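PDB 4K9Q: benzoylformate Decarboxylase from Polynucleobacter necessarius, which probably decarboxylates benzoylformate to benzaldehyde and carbon dioxide, using the thiamine diphosphate and magnesium ion that it binds. Local coordinates for residues A[1-7]-A[163-169]; A[122-126]-A[141-146]; A[190-194]-A[291-295]. One frame throughout, in Å; residues are numbered along the deposited sequence. Where two conformers were deposited one is given.

Contact 1: A[1-7]-A[163-169]; sequences MRTVKEI and WEKLIPE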
loop_
_atom_site.group_PDB
_atom_site.type_symbol
_atom_site.label_atom_id
_atom_site.label_comp_id
_atom_site.label_asym_id
_atom_site.label_seq_id
_atom_site.Cartn_x
_atom_site.Cartn_y
_atom_site.Cartn_z
ATOM N N MET A 1 3.181 20.711 -32.481
ATOM C CA MET A 1 3.583 19.800 -31.418
ATOM C C MET A 1 4.986 20.129 -30.951
ATOM O O MET A 1 5.770 20.729 -31.682
ATOM C CB MET A 1 3.555 18.352 -31.915
ATOM C CG MET A 1 2.234 17.917 -32.519
ATOM S SD MET A 1 2.219 16.153 -32.896
ATOM C CE MET A 1 1.709 15.470 -31.329
ATOM N N ARG A 2 5.298 19.753 -29.717
ATOM C CA ARG A 2 6.649 19.883 -29.190
ATOM C C ARG A 2 6.986 18.651 -28.357
ATOM O O ARG A 2 6.111 17.836 -28.080
ATOM C CB ARG A 2 6.789 21.162 -28.363
ATOM C CG ARG A 2 6.914 22.416 -29.214
ATOM C CD ARG A 2 7.199 23.653 -28.382
ATOM N NE ARG A 2 7.964 24.630 -29.154
ATOM C CZ ARG A 2 7.428 25.613 -29.869
ATOM N NH1 ARG A 2 8.216 26.445 -30.542
ATOM N NH2 ARG A 2 6.107 25.765 -29.912
ATOM N N THR A 3 8.250 18.501 -27.966
ATOM C CA THR A 3 8.609 17.339 -27.153
ATOM C C THR A 3 8.061 17.505 -25.744
ATOM O O THR A 3 7.903 18.623 -25.254
ATOM C CB THR A 3 10.130 17.130 -27.035
ATOM O OG1 THR A 3 10.724 18.270 -26.399
ATOM C CG2 THR A 3 10.760 16.918 -28.410
ATOM N N VAL A 4 7.776 16.382 -25.101
ATOM C CA VAL A 4 7.414 16.378 -23.691
ATOM C C VAL A 4 8.414 17.224 -22.891
ATOM O O VAL A 4 8.031 18.027 -22.041
ATOM C CB VAL A 4 7.394 14.936 -23.144
ATOM C CG1 VAL A 4 7.253 14.940 -21.613
ATOM C CG2 VAL A 4 6.299 14.102 -23.822
ATOM N N LYS A 5 9.705 17.064 -23.175
ATOM C CA LYS A 5 10.723 17.802 -22.434
ATOM C C LYS A 5 10.577 19.323 -22.607
ATOM O O LYS A 5 10.586 20.072 -21.625
ATOM C CB LYS A 5 12.135 17.342 -22.822
ATOM C CG LYS A 5 13.240 18.017 -22.003
ATOM C CD LYS A 5 14.575 17.295 -22.140
ATOM C CE LYS A 5 15.157 17.414 -23.542
ATOM N NZ LYS A 5 15.665 18.780 -23.841
ATOM N N GLU A 6 10.428 19.778 -23.849
ATOM C CA GLU A 6 10.327 21.216 -24.081
ATOM C C GLU A 6 9.100 21.810 -23.378
ATOM O O GLU A 6 9.185 22.856 -22.740
ATOM C CB GLU A 6 10.313 21.555 -25.577
ATOM C CG GLU A 6 10.458 23.049 -25.821
ATOM C CD GLU A 6 10.607 23.415 -27.285
ATOM O OE1 GLU A 6 10.730 22.504 -28.129
ATOM O OE2 GLU A 6 10.597 24.626 -27.588
ATOM N N ILE A 7 7.965 21.129 -23.490
ATOM C CA ILE A 7 6.731 21.586 -22.855
ATOM C C ILE A 7 6.839 21.601 -21.328
ATOM O O ILE A 7 6.357 22.516 -20.665
ATOM C CB ILE A 7 5.552 20.720 -23.302
ATOM C CG1 ILE A 7 5.376 20.867 -24.819
ATOM C CG2 ILE A 7 4.277 21.084 -22.536
ATOM C CD1 ILE A 7 4.464 19.826 -25.433
ATOM N N TRP A 163 10.448 11.574 -22.726
ATOM C CA TRP A 163 10.915 12.945 -22.889
ATOM C C TRP A 163 11.040 13.419 -24.328
ATOM O O TRP A 163 10.797 14.591 -24.610
ATOM C CB TRP A 163 12.239 13.154 -22.139
ATOM C CG TRP A 163 12.064 12.961 -20.675
ATOM C CD1 TRP A 163 12.512 11.912 -19.917
ATOM C CD2 TRP A 163 11.352 13.826 -19.784
ATOM N NE1 TRP A 163 12.128 12.083 -18.606
ATOM C CE2 TRP A 163 11.416 13.249 -18.498
ATOM C CE3 TRP A 163 10.663 15.034 -19.949
ATOM C CZ2 TRP A 163 10.820 13.842 -17.386
ATOM C CZ3 TRP A 163 10.084 15.622 -18.842
ATOM C CH2 TRP A 163 10.164 15.024 -17.579
ATOM N N GLU A 164 11.420 12.513 -25.223
ATOM C CA GLU A 164 11.645 12.856 -26.628
ATOM C C GLU A 164 10.384 12.750 -27.481
ATOM O O GLU A 164 10.419 13.034 -28.681
ATOM C CB GLU A 164 12.708 11.936 -27.229
ATOM C CG GLU A 164 12.271 10.476 -27.292
ATOM C CD GLU A 164 13.309 9.570 -27.935
ATOM O OE1 GLU A 164 13.073 8.345 -27.975
ATOM O OE2 GLU A 164 14.354 10.074 -28.399
ATOM N N LYS A 165 9.280 12.312 -26.886
ATOM C CA LYS A 165 8.040 12.150 -27.657
ATOM C C LYS A 165 7.461 13.508 -28.062
ATOM O O LYS A 165 7.393 14.436 -27.252
ATOM C CB LYS A 165 6.994 11.356 -26.864
ATOM C CG LYS A 165 7.412 9.932 -26.461
ATOM C CD LYS A 165 7.611 9.037 -27.680
ATOM C CE LYS A 165 7.767 7.575 -27.284
ATOM N NZ LYS A 165 9.143 7.301 -26.828
ATOM N N LEU A 166 7.059 13.629 -29.323
ATOM C CA LEU A 166 6.315 14.800 -29.777
ATOM C C LEU A 166 4.861 14.654 -29.380
ATOM O O LEU A 166 4.233 13.635 -29.671
ATOM C CB LEU A 166 6.399 14.932 -31.292
ATOM C CG LEU A 166 7.703 15.487 -31.855
ATOM C CD1 LEU A 166 7.622 15.507 -33.373
ATOM C CD2 LEU A 166 7.957 16.882 -31.307
ATOM N N ILE A 167 4.323 15.672 -28.721
ATOM C CA ILE A 167 2.950 15.631 -28.234
ATOM C C ILE A 167 2.248 16.947 -28.550
ATOM O O ILE A 167 2.904 17.968 -28.772
ATOM C CB ILE A 167 2.892 15.370 -26.706
ATOM C CG1 ILE A 167 3.559 16.511 -25.931
ATOM C CG2 ILE A 167 3.538 14.028 -26.356
ATOM C CD1 ILE A 167 3.193 16.542 -24.444
ATOM N N PRO A 168 0.907 16.929 -28.578
ATOM C CA PRO A 168 0.151 18.162 -28.815
ATOM C C PRO A 168 0.496 19.232 -27.789
ATOM O O PRO A 168 0.673 18.938 -26.604
ATOM C CB PRO A 168 -1.304 17.715 -28.645
ATOM C CG PRO A 168 -1.287 16.263 -28.977
ATOM C CD PRO A 168 0.024 15.759 -28.437
ATOM N N GLU A 169 0.618 20.467 -28.255
ATOM C CA GLU A 169 0.869 21.586 -27.367
ATOM C C GLU A 169 -0.420 21.929 -26.634
ATOM O O GLU A 169 -1.320 22.555 -27.201
ATOM C CB GLU A 169 1.373 22.796 -28.159
ATOM C CG GLU A 169 2.842 23.122 -27.949
ATOM C CD GLU A 169 3.120 23.746 -26.592
ATOM O OE1 GLU A 169 4.119 24.491 -26.475
ATOM O OE2 GLU A 169 2.345 23.493 -25.641
#
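Four backbone hydrogen bonds join the two segments. Arg2 N gives to Ile167 O (3.1 Å) and Ile167 N gives to Arg2 O (2.9 Å), so Arg2 and Ile167 form a hydrogen-bonded antiparallel pair. Thr3 and Leu166 are the next, non-hydrogen-bonded pair, with CA atoms 4.3 Å apart. Val4 N to Lys165 O (2.9 Å) and Lys5 N to Trp163 O (3.1 Å) carry the pairing into the first turn of helix 4-15. There is also a CA-H...O contact from Thr3 CA to Lys165 O, at 3.1 Å.

The motif is a two-stranded antiparallel ribbon, 2-3 with 166-167, that leads straight into a capped helix. Thr3 is the N-cap: Thr3 OG1 accepts from Glu6 N at 3.0 Å. The ribbon ties the N-terminus to the chain after strand 154-159.

On the Ile167 side the packing is apolar. Val4 CG2 meets Ile167 CG2 at 3.7 Å, and Ile7 CD1 meets Ile167 CG1 at 3.5 Å. Val4 CG1 approaches Trp163 CE3 at 3.8 Å. Val4, Ile7 and Trp163 also rest on helix 135-147, through Val135, Pro136 and Phe139. On the opposite face Thr3 CG2 lies 4.0 Å from Leu166 CD2.

Arg2, Glu6 and Glu169 bring charges together. Arg2 NE forms a salt bridge with Glu6 OE2 at 3.1 Å, with weak hydrogen-bond geometry. Glu169 OE1 stays 4.2 Å from Arg2 NH2, beyond salt-bridge range.

Contact 2: A[122-126]-A[141-146]; sequences WVKWS and RAYATA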
loop_
_atom_site.group_PDB
_atom_site.type_symbol
_atom_site.label_atom_id
_atom_site.label_comp_id
_atom_site.label_asym_id
_atom_site.label_seq_id
_atom_site.Cartn_x
_atom_site.Cartn_y
_atom_site.Cartn_z
ATOM N N TRP A 122 5.212 8.582 2.850
ATOM C CA TRP A 122 5.871 9.867 3.071
ATOM C C TRP A 122 5.791 10.870 1.922
ATOM O O TRP A 122 6.661 11.725 1.776
ATOM C CB TRP A 122 7.315 9.637 3.505
ATOM C CG TRP A 122 7.375 8.829 4.771
ATOM C CD1 TRP A 122 7.801 7.539 4.908
ATOM C CD2 TRP A 122 6.957 9.257 6.071
ATOM N NE1 TRP A 122 7.695 7.145 6.223
ATOM C CE2 TRP A 122 7.173 8.180 6.955
ATOM C CE3 TRP A 122 6.420 10.448 6.572
ATOM C CZ2 TRP A 122 6.890 8.263 8.323
ATOM C CZ3 TRP A 122 6.128 10.529 7.926
ATOM C CH2 TRP A 122 6.371 9.445 8.785
ATOM N N VAL A 123 4.721 10.778 1.136
ATOM C CA VAL A 123 4.417 11.786 0.122
ATOM C C VAL A 123 2.915 12.079 0.106
ATOM O O VAL A 123 2.099 11.245 0.503
ATOM C CB VAL A 123 4.887 11.370 -1.291
ATOM C CG1 VAL A 123 6.406 11.386 -1.367
ATOM C CG2 VAL A 123 4.351 9.992 -1.671
ATOM N N LYS A 124 2.555 13.270 -0.354
ATOM C CA LYS A 124 1.141 13.632 -0.470
ATOM C C LYS A 124 0.478 12.944 -1.666
ATOM O O LYS A 124 -0.751 12.766 -1.700
ATOM C CB LYS A 124 0.990 15.148 -0.591
ATOM C CG LYS A 124 1.423 15.911 0.658
ATOM C CD LYS A 124 1.184 17.399 0.493
ATOM C CE LYS A 124 -0.307 17.725 0.357
ATOM N NZ LYS A 124 -0.531 19.194 0.358
ATOM N N TRP A 125 1.302 12.549 -2.630
ATOM C CA TRP A 125 0.840 11.975 -3.883
ATOM C C TRP A 125 2.029 11.301 -4.547
ATOM O O TRP A 125 3.151 11.812 -4.492
ATOM C CB TRP A 125 0.286 13.068 -4.797
ATOM C CG TRP A 125 -0.309 12.571 -6.110
ATOM C CD1 TRP A 125 -1.271 11.614 -6.273
ATOM C CD2 TRP A 125 0.008 13.048 -7.427
ATOM N NE1 TRP A 125 -1.560 11.454 -7.614
ATOM C CE2 TRP A 125 -0.793 12.326 -8.341
ATOM C CE3 TRP A 125 0.900 14.006 -7.919
ATOM C CZ2 TRP A 125 -0.725 12.528 -9.721
ATOM C CZ3 TRP A 125 0.961 14.214 -9.287
ATOM C CH2 TRP A 125 0.150 13.479 -10.173
ATOM N N SER A 126 1.777 10.158 -5.171
ATOM C CA SER A 126 2.813 9.457 -5.921
ATOM C C SER A 126 2.192 8.909 -7.198
ATOM O O SER A 126 1.086 8.363 -7.195
ATOM C CB SER A 126 3.431 8.335 -5.084
ATOM O OG SER A 126 2.444 7.408 -4.684
ATOM N N ARG A 141 -0.058 18.878 -11.682
ATOM C CA ARG A 141 -0.765 18.277 -10.549
ATOM C C ARG A 141 0.190 18.085 -9.373
ATOM O O ARG A 141 -0.196 18.248 -8.220
ATOM C CB ARG A 141 -1.409 16.946 -10.949
ATOM C CG ARG A 141 -2.170 16.249 -9.816
ATOM C CD ARG A 141 -3.061 15.124 -10.343
ATOM N NE ARG A 141 -3.620 14.374 -9.223
ATOM C CZ ARG A 141 -4.223 13.193 -9.315
ATOM N NH1 ARG A 141 -4.390 12.596 -10.492
ATOM N NH2 ARG A 141 -4.679 12.612 -8.212
ATOM N N ALA A 142 1.440 17.734 -9.668
ATOM C CA ALA A 142 2.457 17.597 -8.618
ATOM C C ALA A 142 2.652 18.928 -7.875
ATOM O O ALA A 142 2.614 18.975 -6.641
ATOM C CB ALA A 142 3.788 17.099 -9.211
ATOM N N TYR A 143 2.838 20.007 -8.631
ATOM C CA TYR A 143 2.997 21.334 -8.052
ATOM C C TYR A 143 1.774 21.721 -7.215
ATOM O O TYR A 143 1.911 22.186 -6.082
ATOM C CB TYR A 143 3.215 22.372 -9.167
ATOM C CG TYR A 143 3.368 23.800 -8.680
ATOM C CD1 TYR A 143 2.264 24.550 -8.288
ATOM C CD2 TYR A 143 4.617 24.413 -8.645
ATOM C CE1 TYR A 143 2.399 25.852 -7.850
ATOM C CE2 TYR A 143 4.762 25.715 -8.204
ATOM C CZ TYR A 143 3.647 26.432 -7.805
ATOM O OH TYR A 143 3.799 27.735 -7.375
ATOM N N ALA A 144 0.587 21.530 -7.788
ATOM C CA ALA A 144 -0.665 21.883 -7.118
ATOM C C ALA A 144 -0.825 21.121 -5.816
ATOM O O ALA A 144 -1.187 21.693 -4.788
ATOM C CB ALA A 144 -1.846 21.614 -8.025
ATOM N N THR A 145 -0.548 19.823 -5.856
ATOM C CA THR A 145 -0.698 18.989 -4.666
ATOM C C THR A 145 0.279 19.414 -3.574
ATOM O O THR A 145 -0.079 19.514 -2.394
ATOM C CB THR A 145 -0.489 17.513 -4.999
ATOM O OG1 THR A 145 -1.438 17.111 -6.002
ATOM C CG2 THR A 145 -0.654 16.655 -3.746
ATOM N N ALA A 146 1.518 19.673 -3.968
ATOM C CA ALA A 146 2.561 20.034 -3.014
ATOM C C ALA A 146 2.310 21.389 -2.354
ATOM O O ALA A 146 2.596 21.566 -1.169
ATOM C CB ALA A 146 3.932 20.031 -3.701
#
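Trp125 lays one face of its indole against the side chain of Arg141. The CG of Arg141 stands 3.9 Å from the centroid of the Trp125 six-membered ring and 21° off its normal, a CH-pi contact. The guanidinium follows the ring. Trp125 NE1 lies over the face of the guanidinium, 3.4 Å from Arg141 NH2. Both are donors, so they do not hydrogen-bond. Arg141 NH2 instead makes a salt bridge to Glu107 of the third subunit. This arginine therefore reaches a subunit interface.

The Trp125 side chain also packs along the helix. Trp125 CZ3 is 4.0 Å from Ala142 CB, and Trp125 CB is 3.9 Å from Thr145 CG2. Thr145 OG1 is turned back to Arg141 O, at 2.8 Å.

The contact belongs to a beta-alpha-beta crossover in the N-terminal parallel alpha/beta domain. Residues 122-126 lead into strand 126-127, outermost in this chain's sheet, and helix 135-147 then connects it to its neighbour 154-159. Ala142 and Thr145 also touch Val154 of that neighbouring strand.

Lys124 binds the same helix farther along. Lys124 CB touches Thr145 CG2 at 3.9 Å. Lys124 NZ donates to Thr145 O at 2.8 Å, and also to Pro150 O, just beyond the end of the helix.

Contact 3: A[190-194]-A[291-295]; sequences FAQRI and TLLQV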
loop_
_atom_site.group_PDB
_atom_site.type_symbol
_atom_site.label_atom_id
_atom_site.label_comp_id
_atom_site.label_asym_id
_atom_site.label_seq_id
_atom_site.Cartn_x
_atom_site.Cartn_y
_atom_site.Cartn_z
ATOM N N PHE A 190 -13.082 30.253 20.087
ATOM C CA PHE A 190 -11.763 30.284 20.716
ATOM C C PHE A 190 -11.504 31.627 21.402
ATOM O O PHE A 190 -10.966 31.677 22.510
ATOM C CB PHE A 190 -10.656 29.987 19.695
ATOM C CG PHE A 190 -10.498 28.524 19.364
ATOM C CD1 PHE A 190 -11.563 27.645 19.470
ATOM C CD2 PHE A 190 -9.263 28.031 18.944
ATOM C CE1 PHE A 190 -11.410 26.303 19.164
ATOM C CE2 PHE A 190 -9.106 26.691 18.640
ATOM C CZ PHE A 190 -10.168 25.826 18.758
ATOM N N ALA A 191 -11.896 32.716 20.743
ATOM C CA ALA A 191 -11.717 34.051 21.313
ATOM C C ALA A 191 -12.494 34.186 22.620
ATOM O O ALA A 191 -11.998 34.752 23.593
ATOM C CB ALA A 191 -12.151 35.115 20.318
ATOM N N GLN A 192 -13.707 33.649 22.644
ATOM C CA GLN A 192 -14.519 33.679 23.858
ATOM C C GLN A 192 -13.823 32.947 25.006
ATOM O O GLN A 192 -13.796 33.435 26.141
ATOM C CB GLN A 192 -15.897 33.071 23.605
ATOM C CG GLN A 192 -16.798 33.917 22.719
ATOM C CD GLN A 192 -18.070 33.189 22.303
ATOM O OE1 GLN A 192 -18.293 32.033 22.669
ATOM N NE2 GLN A 192 -18.912 33.870 21.533
ATOM N N ARG A 193 -13.271 31.771 24.716
ATOM C CA ARG A 193 -12.547 31.004 25.733
ATOM C C ARG A 193 -11.370 31.809 26.251
ATOM O O ARG A 193 -11.139 31.893 27.457
ATOM C CB ARG A 193 -12.057 29.665 25.169
ATOM C CG ARG A 193 -13.170 28.703 24.802
ATOM C CD ARG A 193 -13.552 27.826 25.975
ATOM N NE ARG A 193 -12.463 26.932 26.369
ATOM C CZ ARG A 193 -12.172 25.792 25.747
ATOM N NH1 ARG A 193 -12.887 25.408 24.695
ATOM N NH2 ARG A 193 -11.163 25.039 26.170
ATOM N N ILE A 194 -10.622 32.410 25.333
ATOM C CA ILE A 194 -9.431 33.162 25.714
ATOM C C ILE A 194 -9.794 34.374 26.574
ATOM O O ILE A 194 -9.177 34.626 27.607
ATOM C CB ILE A 194 -8.627 33.608 24.479
ATOM C CG1 ILE A 194 -8.047 32.381 23.771
ATOM C CG2 ILE A 194 -7.523 34.567 24.883
ATOM C CD1 ILE A 194 -7.466 32.683 22.401
ATOM N N THR A 291 -7.732 23.490 30.392
ATOM C CA THR A 291 -8.250 23.001 29.116
ATOM C C THR A 291 -7.332 23.567 28.044
ATOM O O THR A 291 -6.544 24.477 28.319
ATOM C CB THR A 291 -9.700 23.435 28.847
ATOM O OG1 THR A 291 -9.762 24.858 28.695
ATOM C CG2 THR A 291 -10.614 22.993 29.996
ATOM N N LEU A 292 -7.422 23.030 26.835
ATOM C CA LEU A 292 -6.490 23.400 25.774
ATOM C C LEU A 292 -7.188 23.732 24.456
ATOM O O LEU A 292 -8.171 23.081 24.079
ATOM C CB LEU A 292 -5.469 22.270 25.569
ATOM C CG LEU A 292 -4.385 22.427 24.495
ATOM C CD1 LEU A 292 -3.077 21.723 24.912
ATOM C CD2 LEU A 292 -4.888 21.887 23.167
ATOM N N LEU A 293 -6.662 24.744 23.762
ATOM C CA LEU A 293 -7.070 25.045 22.392
ATOM C C LEU A 293 -5.877 24.771 21.483
ATOM O O LEU A 293 -4.733 25.026 21.875
ATOM C CB LEU A 293 -7.474 26.514 22.249
ATOM C CG LEU A 293 -8.551 27.006 23.215
ATOM C CD1 LEU A 293 -8.788 28.493 23.038
ATOM C CD2 LEU A 293 -9.829 26.229 23.000
ATOM N N GLN A 294 -6.146 24.262 20.279
ATOM C CA GLN A 294 -5.094 23.989 19.291
ATOM C C GLN A 294 -5.452 24.561 17.917
ATOM O O GLN A 294 -6.572 24.384 17.451
ATOM C CB GLN A 294 -4.878 22.475 19.135
ATOM C CG GLN A 294 -3.740 22.131 18.160
ATOM C CD GLN A 294 -3.653 20.652 17.826
ATOM O OE1 GLN A 294 -4.555 19.877 18.142
ATOM N NE2 GLN A 294 -2.551 20.251 17.193
ATOM N N VAL A 295 -4.498 25.231 17.272
ATOM C CA VAL A 295 -4.618 25.625 15.864
ATOM C C VAL A 295 -3.443 25.002 15.121
ATOM O O VAL A 295 -2.297 25.147 15.557
ATOM C CB VAL A 295 -4.527 27.161 15.699
ATOM C CG1 VAL A 295 -4.420 27.559 14.218
ATOM C CG2 VAL A 295 -5.716 27.847 16.364
HETATM O O HOH W 1 -10.578 22.446 25.611
#
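Leu293 is the main bump of the strand. Its CA-to-CB bond points at helix 190-194, and its branched end fills a hollow lined by Phe190, Arg193 and Ile194. Phe190 forms one wall. Leu293 CD2 stands 4.1 Å from the centroid of the Phe190 ring, only 8° off the normal, a CH-pi contact over the face. Arg193 forms another wall: Arg193 NH1 is 3.6 Å from Leu293 CD2, which lies over the face of the guanidinium. CD2 thus sits between two flat groups. The other methyl meets Ile194, with Leu293 CD1 and Ile194 CG1 at 4.0 Å.

Phe190 is the matching bump of the helix. The edge of its ring meets the backbone between Leu293 and Val295, with Phe190 CE2 3.6 Å from Gln294 O. Phe190 CE2 also lies 4.0 Å from Leu293 CB and 4.2 Å from Val295 CG2. Leu311 of strand 309-312 touches Phe190 too.

This is helix-on-sheet packing in the central domain, a Rossmann-like parallel alpha/beta fold. Strand 291-296 lies between strands 266-270 and 309-312. Helix 184-196 covers one face. The axes of the short segments 190-194 and 291-295 approach to 10.2 Å, and their directions differ by 141°, nearer antiparallel.

Arg193 closes the Thr291 end. Arg193 NH2 gives a hydrogen bond to Thr291 OG1 at 2.9 Å. Water 1 accepts from Arg193 NH2 at 2.7 Å and donates to Leu292 O at 2.9 Å, bridging Arg193 to the strand backbone. Arg193 NH1 pairs with Asp309 in a salt bridge.

Overall arrangement
Contacts 1 and 2 belong to the N-terminal alpha/beta domain, and contact 3 to the central domain. Helix 135-147 links the first two: its start supports contact 1, and residues 141-146 make contact 2. Along the chain, contact 2 falls between the two segments of contact 1. Their centres are 23 Å apart and their nearest atoms about 11 Å. Contact 3 follows later. Its centre is 32 Å from that of contact 2 and 53 Å from that of contact 1. All three are away from the cofactor site, where Asp429, Asn456 and Glu458 of the C-terminal domain hold magnesium. Of the three, only contact 2 touches other subunits.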